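Local structure of putative carboxylesterase (Lactobacillus plantarum WCFS1, 3BJR) at residues Q125-H136 / P162-S173; P207-D216 / P237-H248. The protein probably hydrolyses carboxylic ester bonds as an alpha/beta-hydrolase, although its natural substrate is not established. All blocks are in the same frame, centred on the assembly; numbering follows the deposited sequence.

Contact 1: Q125-H136 / P162-S173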
loop_
_atom_site.group_PDB
_atom_site.type_symbol
_atom_site.label_atom_id
_atom_site.label_comp_id
_atom_site.label_asym_id
_atom_site.label_seq_id
_atom_site.Cartn_x
_atom_site.Cartn_y
_atom_site.Cartn_z
ATOM N N GLN A 125 -14.224 19.839 4.884
ATOM C CA GLN A 125 -13.764 18.849 3.930
ATOM C C GLN A 125 -12.789 19.502 2.937
ATOM O O GLN A 125 -12.987 19.438 1.727
ATOM C CB GLN A 125 -14.948 18.185 3.213
ATOM C CG GLN A 125 -16.023 17.602 4.111
ATOM C CD GLN A 125 -15.613 16.397 4.932
ATOM O OE1 GLN A 125 -14.575 15.782 4.709
ATOM N NE2 GLN A 125 -16.468 16.035 5.883
ATOM N N ILE A 126 -11.748 20.129 3.492
ATOM C CA ILE A 126 -10.654 20.737 2.757
ATOM C C ILE A 126 -9.432 19.805 2.871
ATOM O O ILE A 126 -8.937 19.546 3.954
ATOM C CB ILE A 126 -10.319 22.142 3.262
ATOM C CG1 ILE A 126 -11.507 23.054 2.974
ATOM C CG2 ILE A 126 -9.038 22.669 2.543
ATOM C CD1 ILE A 126 -11.603 24.309 3.752
ATOM N N THR A 127 -8.987 19.292 1.716
ATOM C CA THR A 127 -7.934 18.294 1.611
ATOM C C THR A 127 -6.803 18.681 0.669
ATOM O O THR A 127 -6.998 18.736 -0.540
ATOM C CB THR A 127 -8.519 16.997 1.036
ATOM O OG1 THR A 127 -9.630 16.596 1.847
ATOM C CG2 THR A 127 -7.470 15.902 0.964
ATOM N N PRO A 128 -5.630 19.004 1.231
ATOM C CA PRO A 128 -4.439 19.159 0.422
ATOM C C PRO A 128 -3.992 17.805 -0.152
ATOM O O PRO A 128 -3.969 16.834 0.584
ATOM C CB PRO A 128 -3.388 19.649 1.434
ATOM C CG PRO A 128 -4.151 20.217 2.558
ATOM C CD PRO A 128 -5.358 19.317 2.649
ATOM N N ALA A 129 -3.642 17.787 -1.450
ATOM C CA ALA A 129 -3.168 16.643 -2.199
ATOM C C ALA A 129 -1.813 17.018 -2.804
ATOM O O ALA A 129 -1.721 17.822 -3.750
ATOM C CB ALA A 129 -4.177 16.279 -3.282
ATOM N N GLY A 130 -0.752 16.454 -2.229
ATOM C CA GLY A 130 0.625 16.756 -2.617
ATOM C C GLY A 130 1.250 15.687 -3.475
ATOM O O GLY A 130 1.099 14.482 -3.223
ATOM N N PHE A 131 1.917 16.146 -4.520
ATOM C CA PHE A 131 2.597 15.312 -5.512
ATOM C C PHE A 131 4.095 15.602 -5.654
ATOM O O PHE A 131 4.480 16.756 -5.691
ATOM C CB PHE A 131 1.916 15.519 -6.833
ATOM C CG PHE A 131 0.461 15.099 -6.828
ATOM C CD1 PHE A 131 -0.530 15.960 -6.363
ATOM C CD2 PHE A 131 0.089 13.860 -7.276
ATOM C CE1 PHE A 131 -1.854 15.574 -6.347
ATOM C CE2 PHE A 131 -1.221 13.482 -7.287
ATOM C CZ PHE A 131 -2.203 14.346 -6.819
ATOM N N SER A 132 4.932 14.553 -5.731
ATOM C CA SER A 132 6.370 14.724 -5.884
ATOM C C SER A 132 6.825 15.583 -4.699
ATOM O O SER A 132 6.425 15.300 -3.572
ATOM C CB SER A 132 6.721 15.296 -7.270
ATOM O OG SER A 132 8.108 15.471 -7.425
ATOM N N VAL A 133 7.611 16.635 -4.903
ATOM C CA VAL A 133 8.052 17.457 -3.774
ATOM C C VAL A 133 6.875 18.065 -3.009
ATOM O O VAL A 133 6.939 18.204 -1.824
ATOM C CB VAL A 133 9.072 18.554 -4.179
ATOM C CG1 VAL A 133 10.374 17.941 -4.669
ATOM C CG2 VAL A 133 8.476 19.453 -5.214
ATOM N N GLY A 134 5.769 18.366 -3.681
ATOM C CA GLY A 134 4.577 18.812 -2.983
ATOM C C GLY A 134 4.075 17.793 -1.947
ATOM O O GLY A 134 3.394 18.169 -1.042
ATOM N N GLY A 135 4.389 16.507 -2.105
ATOM C CA GLY A 135 4.030 15.482 -1.094
ATOM C C GLY A 135 4.808 15.681 0.201
ATOM O O GLY A 135 4.356 15.367 1.295
ATOM N N HIS A 136 6.021 16.187 0.079
ATOM C CA HIS A 136 6.835 16.481 1.217
ATOM C C HIS A 136 6.224 17.690 1.946
ATOM O O HIS A 136 6.098 17.679 3.169
ATOM C CB HIS A 136 8.260 16.739 0.742
ATOM C CG HIS A 136 9.274 16.927 1.839
ATOM N ND1 HIS A 136 10.483 17.538 1.615
ATOM C CD2 HIS A 136 9.253 16.609 3.155
ATOM C CE1 HIS A 136 11.171 17.582 2.745
ATOM N NE2 HIS A 136 10.452 17.012 3.691
ATOM N N PRO A 162 -6.062 20.628 8.000
ATOM C CA PRO A 162 -6.338 19.842 6.803
ATOM C C PRO A 162 -7.273 18.726 7.222
ATOM O O PRO A 162 -6.952 17.934 8.080
ATOM C CB PRO A 162 -4.987 19.299 6.403
ATOM C CG PRO A 162 -4.185 19.182 7.732
ATOM C CD PRO A 162 -4.803 20.219 8.663
ATOM N N ASN A 163 -8.428 18.642 6.617
ATOM C CA ASN A 163 -9.364 17.630 7.036
ATOM C C ASN A 163 -8.880 16.203 6.727
ATOM O O ASN A 163 -9.084 15.284 7.520
ATOM C CB ASN A 163 -10.767 17.986 6.547
ATOM C CG ASN A 163 -11.248 19.286 7.125
ATOM O OD1 ASN A 163 -11.506 20.232 6.389
ATOM N ND2 ASN A 163 -11.329 19.362 8.446
ATOM N N ASN A 164 -8.245 16.020 5.597
ATOM C CA ASN A 164 -7.469 14.805 5.324
ATOM C C ASN A 164 -6.281 15.318 4.535
ATOM O O ASN A 164 -6.278 16.481 4.156
ATOM C CB ASN A 164 -8.237 13.849 4.418
ATOM C CG ASN A 164 -9.542 13.404 4.998
ATOM O OD1 ASN A 164 -9.592 12.621 5.940
ATOM N ND2 ASN A 164 -10.619 13.882 4.412
ATOM N N VAL A 165 -5.245 14.493 4.347
ATOM C CA VAL A 165 -4.187 14.808 3.370
ATOM C C VAL A 165 -4.007 13.589 2.423
ATOM O O VAL A 165 -4.283 12.463 2.769
ATOM C CB VAL A 165 -2.836 15.283 3.976
ATOM C CG1 VAL A 165 -3.087 16.531 4.855
ATOM C CG2 VAL A 165 -2.134 14.188 4.727
ATOM N N VAL A 166 -3.614 13.879 1.193
ATOM C CA VAL A 166 -3.316 12.932 0.182
ATOM C C VAL A 166 -1.884 13.197 -0.264
ATOM O O VAL A 166 -1.523 14.349 -0.505
ATOM C CB VAL A 166 -4.256 13.115 -0.989
ATOM C CG1 VAL A 166 -3.767 12.353 -2.174
ATOM C CG2 VAL A 166 -5.735 12.742 -0.586
ATOM N N LEU A 167 -1.078 12.128 -0.374
ATOM C CA LEU A 167 0.333 12.194 -0.841
ATOM C C LEU A 167 0.470 11.229 -2.013
ATOM O O LEU A 167 0.176 10.056 -1.851
ATOM C CB LEU A 167 1.309 11.776 0.278
ATOM C CG LEU A 167 1.190 12.425 1.669
ATOM C CD1 LEU A 167 2.239 11.780 2.611
ATOM C CD2 LEU A 167 1.368 13.902 1.579
ATOM N N GLY A 168 0.874 11.739 -3.179
ATOM C CA GLY A 168 1.100 10.960 -4.422
ATOM C C GLY A 168 2.533 11.113 -4.892
ATOM O O GLY A 168 3.006 12.221 -5.162
ATOM N N TYR A 169 3.236 9.991 -4.974
ATOM C CA TYR A 169 4.653 9.939 -5.327
ATOM C C TYR A 169 5.480 10.967 -4.576
ATOM O O TYR A 169 6.213 11.726 -5.179
ATOM C CB TYR A 169 4.845 10.075 -6.843
ATOM C CG TYR A 169 3.936 9.145 -7.596
ATOM C CD1 TYR A 169 4.156 7.795 -7.585
ATOM C CD2 TYR A 169 2.816 9.614 -8.271
ATOM C CE1 TYR A 169 3.289 6.927 -8.227
ATOM C CE2 TYR A 169 1.951 8.753 -8.943
ATOM C CZ TYR A 169 2.189 7.399 -8.904
ATOM O OH TYR A 169 1.348 6.501 -9.565
ATOM N N PRO A 170 5.402 10.958 -3.244
ATOM C CA PRO A 170 6.146 11.975 -2.524
ATOM C C PRO A 170 7.648 11.848 -2.728
ATOM O O PRO A 170 8.161 10.753 -2.736
ATOM C CB PRO A 170 5.774 11.738 -1.055
ATOM C CG PRO A 170 4.921 10.526 -1.003
ATOM C CD PRO A 170 4.678 10.030 -2.357
ATOM N N VAL A 171 8.324 12.984 -2.836
ATOM C CA VAL A 171 9.761 13.081 -3.036
ATOM C C VAL A 171 10.312 14.101 -2.055
ATOM O O VAL A 171 9.844 15.196 -1.993
ATOM C CB VAL A 171 10.117 13.506 -4.515
ATOM C CG1 VAL A 171 11.595 13.983 -4.641
ATOM C CG2 VAL A 171 9.782 12.382 -5.488
ATOM N N ILE A 172 11.311 13.716 -1.276
ATOM C CA ILE A 172 12.012 14.623 -0.361
ATOM C C ILE A 172 13.245 15.238 -1.009
ATOM O O ILE A 172 14.058 14.550 -1.528
ATOM C CB ILE A 172 12.472 13.869 0.874
ATOM C CG1 ILE A 172 11.256 13.308 1.604
ATOM C CG2 ILE A 172 13.317 14.793 1.764
ATOM C CD1 ILE A 172 11.659 12.485 2.756
ATOM N N SER A 173 13.374 16.540 -0.992
ATOM C CA SER A 173 14.525 17.212 -1.554
ATOM C C SER A 173 15.076 18.036 -0.411
ATOM O O SER A 173 14.303 18.501 0.408
ATOM C CB SER A 173 14.128 18.145 -2.724
ATOM O OG SER A 173 15.043 19.259 -2.925
HETATM O O HOH W 1 -13.120 14.147 6.136
HETATM O O HOH W 2 10.913 18.095 -0.722
#
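N163 meets I126 twice: its OD1 takes the I126 N-H on an in-plane lone pair (2.9 Å, 175° at the hydrogen), while its N donates to I126 O. With CG beside the backbone N (chi1 -62°), OD1 is turned to that N-H of the neighbouring strand. Parallel bonds then alternate: V166 N to P128 O, G130 N to V166 O at 2.8 Å, G168 N to G130 O. A129 CB lies 3.9 Å from V166 CB on the face that also carries F131. After F131 the chain turns sharply at S132 (phi 57°), within a G-x-S-x-G sequence consistent with the nucleophile elbow of alpha/beta-hydrolases. S132 O is held from opposite faces of its plane, by G135 N and by V171 N at 3.1 Å, the latter well above the plane. G135 CA lies against P170 CB (4.1 Å) with no side chain intervening, and L167 CD2 touches G135 O at 3.3 Å. I172 CG2 sits over one face of the H136 ring, 4.0 Å from the centroid, and H136 NE2 bonds to L195 O. Strand 125-131 also pairs with strand 50-56, and strand 165-168 with strand 208-213; V165 and L167 pack on helix 133-153, F131 and S132 on helix 248-257.

Contact 2: P207-D216 / P237-H248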
loop_
_atom_site.group_PDB
_atom_site.type_symbol
_atom_site.label_atom_id
_atom_site.label_comp_id
_atom_site.label_asym_id
_atom_site.label_seq_id
_atom_site.Cartn_x
_atom_site.Cartn_y
_atom_site.Cartn_z
ATOM N N PRO A 207 -6.025 12.187 9.031
ATOM C CA PRO A 207 -6.031 11.014 8.153
ATOM C C PRO A 207 -5.286 11.243 6.849
ATOM O O PRO A 207 -5.462 12.291 6.203
ATOM C CB PRO A 207 -7.499 10.760 7.910
ATOM C CG PRO A 207 -8.153 11.224 9.205
ATOM C CD PRO A 207 -7.372 12.443 9.585
ATOM N N THR A 208 -4.497 10.233 6.458
ATOM C CA THR A 208 -3.587 10.351 5.338
ATOM C C THR A 208 -3.697 9.207 4.341
ATOM O O THR A 208 -3.590 8.042 4.704
ATOM C CB THR A 208 -2.141 10.432 5.883
ATOM O OG1 THR A 208 -2.058 11.510 6.834
ATOM C CG2 THR A 208 -1.075 10.646 4.746
ATOM N N PHE A 209 -3.853 9.560 3.070
ATOM C CA PHE A 209 -3.892 8.610 1.973
ATOM C C PHE A 209 -2.601 8.798 1.214
ATOM O O PHE A 209 -2.320 9.872 0.725
ATOM C CB PHE A 209 -5.060 8.871 1.031
ATOM C CG PHE A 209 -5.137 7.926 -0.097
ATOM C CD1 PHE A 209 -4.481 8.154 -1.261
ATOM C CD2 PHE A 209 -5.872 6.745 0.034
ATOM C CE1 PHE A 209 -4.568 7.250 -2.331
ATOM C CE2 PHE A 209 -5.958 5.860 -1.007
ATOM C CZ PHE A 209 -5.304 6.084 -2.172
ATOM N N ILE A 210 -1.830 7.722 1.087
ATOM C CA ILE A 210 -0.561 7.766 0.394
ATOM C C ILE A 210 -0.487 6.710 -0.690
ATOM O O ILE A 210 -0.906 5.575 -0.490
ATOM C CB ILE A 210 0.630 7.446 1.332
ATOM C CG1 ILE A 210 0.528 8.160 2.658
ATOM C CG2 ILE A 210 1.967 7.789 0.663
ATOM C CD1 ILE A 210 1.404 7.529 3.750
ATOM N N TRP A 211 0.068 7.100 -1.832
ATOM C CA TRP A 211 0.461 6.152 -2.858
ATOM C C TRP A 211 1.772 6.597 -3.475
ATOM O O TRP A 211 2.079 7.797 -3.562
ATOM C CB TRP A 211 -0.613 5.875 -3.898
ATOM C CG TRP A 211 -0.659 6.755 -5.062
ATOM C CD1 TRP A 211 -0.194 6.483 -6.308
ATOM C CD2 TRP A 211 -1.279 8.038 -5.134
ATOM N NE1 TRP A 211 -0.443 7.543 -7.143
ATOM C CE2 TRP A 211 -1.134 8.498 -6.451
ATOM C CE3 TRP A 211 -1.944 8.828 -4.215
ATOM C CZ2 TRP A 211 -1.604 9.738 -6.864
ATOM C CZ3 TRP A 211 -2.431 10.046 -4.622
ATOM C CH2 TRP A 211 -2.250 10.496 -5.934
ATOM N N THR A 212 2.589 5.606 -3.828
ATOM C CA THR A 212 3.866 5.887 -4.495
ATOM C C THR A 212 4.268 4.668 -5.324
ATOM O O THR A 212 3.478 3.694 -5.484
ATOM C CB THR A 212 4.976 6.369 -3.497
ATOM O OG1 THR A 212 6.068 6.970 -4.220
ATOM C CG2 THR A 212 5.472 5.273 -2.680
ATOM N N THR A 213 5.464 4.747 -5.894
ATOM C CA THR A 213 6.014 3.666 -6.706
ATOM C C THR A 213 7.064 2.855 -5.925
ATOM O O THR A 213 7.855 3.420 -5.132
ATOM C CB THR A 213 6.563 4.208 -8.047
ATOM O OG1 THR A 213 7.004 3.103 -8.835
ATOM C CG2 THR A 213 7.711 5.237 -7.833
ATOM N N ALA A 214 7.042 1.522 -6.106
ATOM C CA ALA A 214 7.948 0.620 -5.415
ATOM C C ALA A 214 9.288 0.431 -6.143
ATOM O O ALA A 214 10.303 0.136 -5.497
ATOM C CB ALA A 214 7.281 -0.764 -5.241
ATOM N N ASP A 215 9.301 0.661 -7.463
ATOM C CA ASP A 215 10.413 0.214 -8.280
ATOM C C ASP A 215 11.175 1.311 -9.001
ATOM O O ASP A 215 11.622 1.123 -10.124
ATOM C CB ASP A 215 9.914 -0.864 -9.270
ATOM C CG ASP A 215 8.897 -0.340 -10.274
ATOM O OD1 ASP A 215 8.054 0.492 -9.902
ATOM O OD2 ASP A 215 8.937 -0.778 -11.450
ATOM N N ASP A 216 11.297 2.466 -8.369
ATOM C CA ASP A 216 12.161 3.499 -8.922
ATOM C C ASP A 216 13.527 3.191 -8.309
ATOM O O ASP A 216 13.736 3.438 -7.124
ATOM C CB ASP A 216 11.712 4.896 -8.539
ATOM C CG ASP A 216 12.622 5.981 -9.139
ATOM O OD1 ASP A 216 13.787 5.673 -9.489
ATOM O OD2 ASP A 216 12.181 7.126 -9.263
ATOM N N PRO A 237 -5.184 7.617 11.341
ATOM C CA PRO A 237 -5.744 6.805 10.233
ATOM C C PRO A 237 -5.023 6.992 8.894
ATOM O O PRO A 237 -4.709 8.118 8.508
ATOM C CB PRO A 237 -7.193 7.303 10.134
ATOM C CG PRO A 237 -7.482 7.849 11.542
ATOM C CD PRO A 237 -6.221 8.452 11.999
ATOM N N TYR A 238 -4.788 5.910 8.165
ATOM C CA TYR A 238 -4.082 6.006 6.905
ATOM C C TYR A 238 -4.449 4.889 5.949
ATOM O O TYR A 238 -4.985 3.842 6.315
ATOM C CB TYR A 238 -2.539 5.971 7.127
ATOM C CG TYR A 238 -2.026 4.576 7.572
ATOM C CD1 TYR A 238 -2.201 4.151 8.842
ATOM C CD2 TYR A 238 -1.386 3.711 6.681
ATOM C CE1 TYR A 238 -1.787 2.897 9.246
ATOM C CE2 TYR A 238 -0.965 2.444 7.082
ATOM C CZ TYR A 238 -1.187 2.047 8.355
ATOM O OH TYR A 238 -0.807 0.817 8.829
ATOM N N GLU A 239 -4.107 5.110 4.705
ATOM C CA GLU A 239 -4.106 4.077 3.717
ATOM C C GLU A 239 -2.839 4.261 2.874
ATOM O O GLU A 239 -2.459 5.352 2.601
ATOM C CB GLU A 239 -5.405 4.172 2.930
ATOM C CG GLU A 239 -5.567 3.254 1.833
ATOM C CD GLU A 239 -7.008 2.983 1.457
ATOM O OE1 GLU A 239 -7.843 2.792 2.315
ATOM O OE2 GLU A 239 -7.293 2.939 0.282
ATOM N N LEU A 240 -2.153 3.179 2.564
ATOM C CA LEU A 240 -0.909 3.205 1.814
ATOM C C LEU A 240 -0.954 2.233 0.630
ATOM O O LEU A 240 -1.267 1.079 0.801
ATOM C CB LEU A 240 0.272 2.842 2.723
ATOM C CG LEU A 240 1.678 2.643 2.150
ATOM C CD1 LEU A 240 2.291 3.979 1.680
ATOM C CD2 LEU A 240 2.571 1.995 3.176
ATOM N N HIS A 241 -0.568 2.710 -0.543
ATOM C CA HIS A 241 -0.479 1.925 -1.774
ATOM C C HIS A 241 0.857 2.150 -2.442
ATOM O O HIS A 241 1.127 3.241 -2.927
ATOM C CB HIS A 241 -1.612 2.353 -2.684
ATOM C CG HIS A 241 -2.961 2.077 -2.092
ATOM N ND1 HIS A 241 -3.530 0.823 -2.115
ATOM C CD2 HIS A 241 -3.834 2.873 -1.429
ATOM C CE1 HIS A 241 -4.687 0.855 -1.482
ATOM N NE2 HIS A 241 -4.902 2.087 -1.068
ATOM N N VAL A 242 1.733 1.146 -2.388
ATOM C CA VAL A 242 3.049 1.183 -3.052
ATOM C C VAL A 242 2.912 0.276 -4.290
ATOM O O VAL A 242 2.896 -0.945 -4.185
ATOM C CB VAL A 242 4.220 0.757 -2.126
ATOM C CG1 VAL A 242 5.557 1.105 -2.762
ATOM C CG2 VAL A 242 4.150 1.472 -0.820
ATOM N N PHE A 243 2.764 0.901 -5.449
ATOM C CA PHE A 243 2.560 0.197 -6.702
ATOM C C PHE A 243 3.858 0.006 -7.472
ATOM O O PHE A 243 4.773 0.816 -7.367
ATOM C CB PHE A 243 1.709 1.051 -7.661
ATOM C CG PHE A 243 0.268 1.268 -7.273
ATOM C CD1 PHE A 243 -0.715 0.408 -7.750
ATOM C CD2 PHE A 243 -0.120 2.384 -6.573
ATOM C CE1 PHE A 243 -2.042 0.605 -7.468
ATOM C CE2 PHE A 243 -1.445 2.610 -6.312
ATOM C CZ PHE A 243 -2.418 1.680 -6.741
ATOM N N LYS A 244 3.933 -1.040 -8.281
ATOM C CA LYS A 244 5.021 -1.156 -9.233
ATOM C C LYS A 244 4.658 -0.225 -10.445
ATOM O O LYS A 244 4.104 -0.665 -11.457
ATOM C CB LYS A 244 5.182 -2.580 -9.656
ATOM C CG LYS A 244 6.352 -2.837 -10.569
ATOM C CD LYS A 244 6.294 -4.240 -11.100
ATOM C CE LYS A 244 6.797 -4.338 -12.509
ATOM N NZ LYS A 244 6.465 -5.678 -13.076
ATOM N N HIS A 245 5.015 1.045 -10.319
ATOM C CA HIS A 245 4.676 2.111 -11.280
ATOM C C HIS A 245 5.844 2.758 -12.035
ATOM O O HIS A 245 5.637 3.720 -12.810
ATOM C CB HIS A 245 3.908 3.210 -10.535
ATOM C CG HIS A 245 2.430 2.980 -10.441
ATOM N ND1 HIS A 245 1.579 3.915 -9.884
ATOM C CD2 HIS A 245 1.642 1.975 -10.894
ATOM C CE1 HIS A 245 0.342 3.464 -9.945
ATOM N NE2 HIS A 245 0.349 2.296 -10.560
ATOM N N GLY A 246 7.051 2.240 -11.805
ATOM C CA GLY A 246 8.238 2.716 -12.493
ATOM C C GLY A 246 8.844 3.917 -11.815
ATOM O O GLY A 246 8.503 4.220 -10.674
ATOM N N PRO A 247 9.747 4.613 -12.519
ATOM C CA PRO A 247 10.372 5.829 -11.989
ATOM C C PRO A 247 9.357 6.884 -11.601
ATOM O O PRO A 247 8.339 6.996 -12.265
ATOM C CB PRO A 247 11.231 6.333 -13.163
ATOM C CG PRO A 247 11.448 5.133 -14.049
ATOM C CD PRO A 247 10.224 4.281 -13.885
ATOM N N HIS A 248 9.646 7.660 -10.553
ATOM C CA HIS A 248 8.755 8.730 -10.068
ATOM C C HIS A 248 8.280 9.680 -11.194
ATOM O O HIS A 248 7.101 9.984 -11.282
ATOM C CB HIS A 248 9.403 9.542 -8.924
ATOM C CG HIS A 248 9.263 8.923 -7.565
ATOM N ND1 HIS A 248 10.037 7.865 -7.137
ATOM C CD2 HIS A 248 8.442 9.221 -6.531
ATOM C CE1 HIS A 248 9.697 7.534 -5.901
ATOM N NE2 HIS A 248 8.726 8.340 -5.509
HETATM O O HOH W 3 7.878 8.006 -2.624
#
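In T213 the hydroxyl OG1 extends opposite the main-chain N (chi1 -176°), which aims it at G246 O (2.6 Å, on an in-plane lone pair) and turns CG2 over one face of the H248 ring, 3.7 Å from the centroid. D216, its CG trans to the backbone N (chi1 -179°), presents OD2 to H248 twice: the backbone N-H arrives nearly straight (2.9 Å, 176°), and ND1 approaches from the opposite face of the carboxylate, at 3.1 Å. The backbone bond sets OD2 beside H248, and the ND1 bond, in the ring plane, orients the imidazole, a pairing consistent with the acid-histidine part of an alpha/beta-hydrolase catalytic triad. D216 OD1 receives I218 N. D215 OD1 accepts G246 N at 2.8 Å. Before these loops, six parallel bridges run from T208-Y238 to T213-F243. E239 OE2 receives H241 NE2 at 2.9 Å and borders the F209 ring edge at 3.5 Å from CE2. The strands belong to a beta-alpha-beta unit whose helix 222-233 covers T208, I210 and L240, while helix 270-281 packs on F209, E239 and H241. Strand 238-243 continues the sheet antiparallel into the second subunit, and H241 ND1 hydrogen-bonds to H241 ND1 of that subunit.

From the N terminus, strand 125-131 leads through the sharp turn at S132 into helix 133-153, and contact 1 closes the largely helical excursion when strand 165-168 returns beside it. The chain then travels on to strand 208-213, and contact 2 closes the next excursion, through helix 222-233, at strand 238-243. The loops follow in series and neither nest nor cross. Strands 165-168 and 208-213 are sheet neighbours, joined by L167 N to F209 O (2.8 Å), so the contacts span four consecutive parallel strands. A second tie, Y169 OH to H245 ND1 (2.6 Å), links their C-terminal loops, near which S132 and H248 lie, consistent with a hydrolase active site.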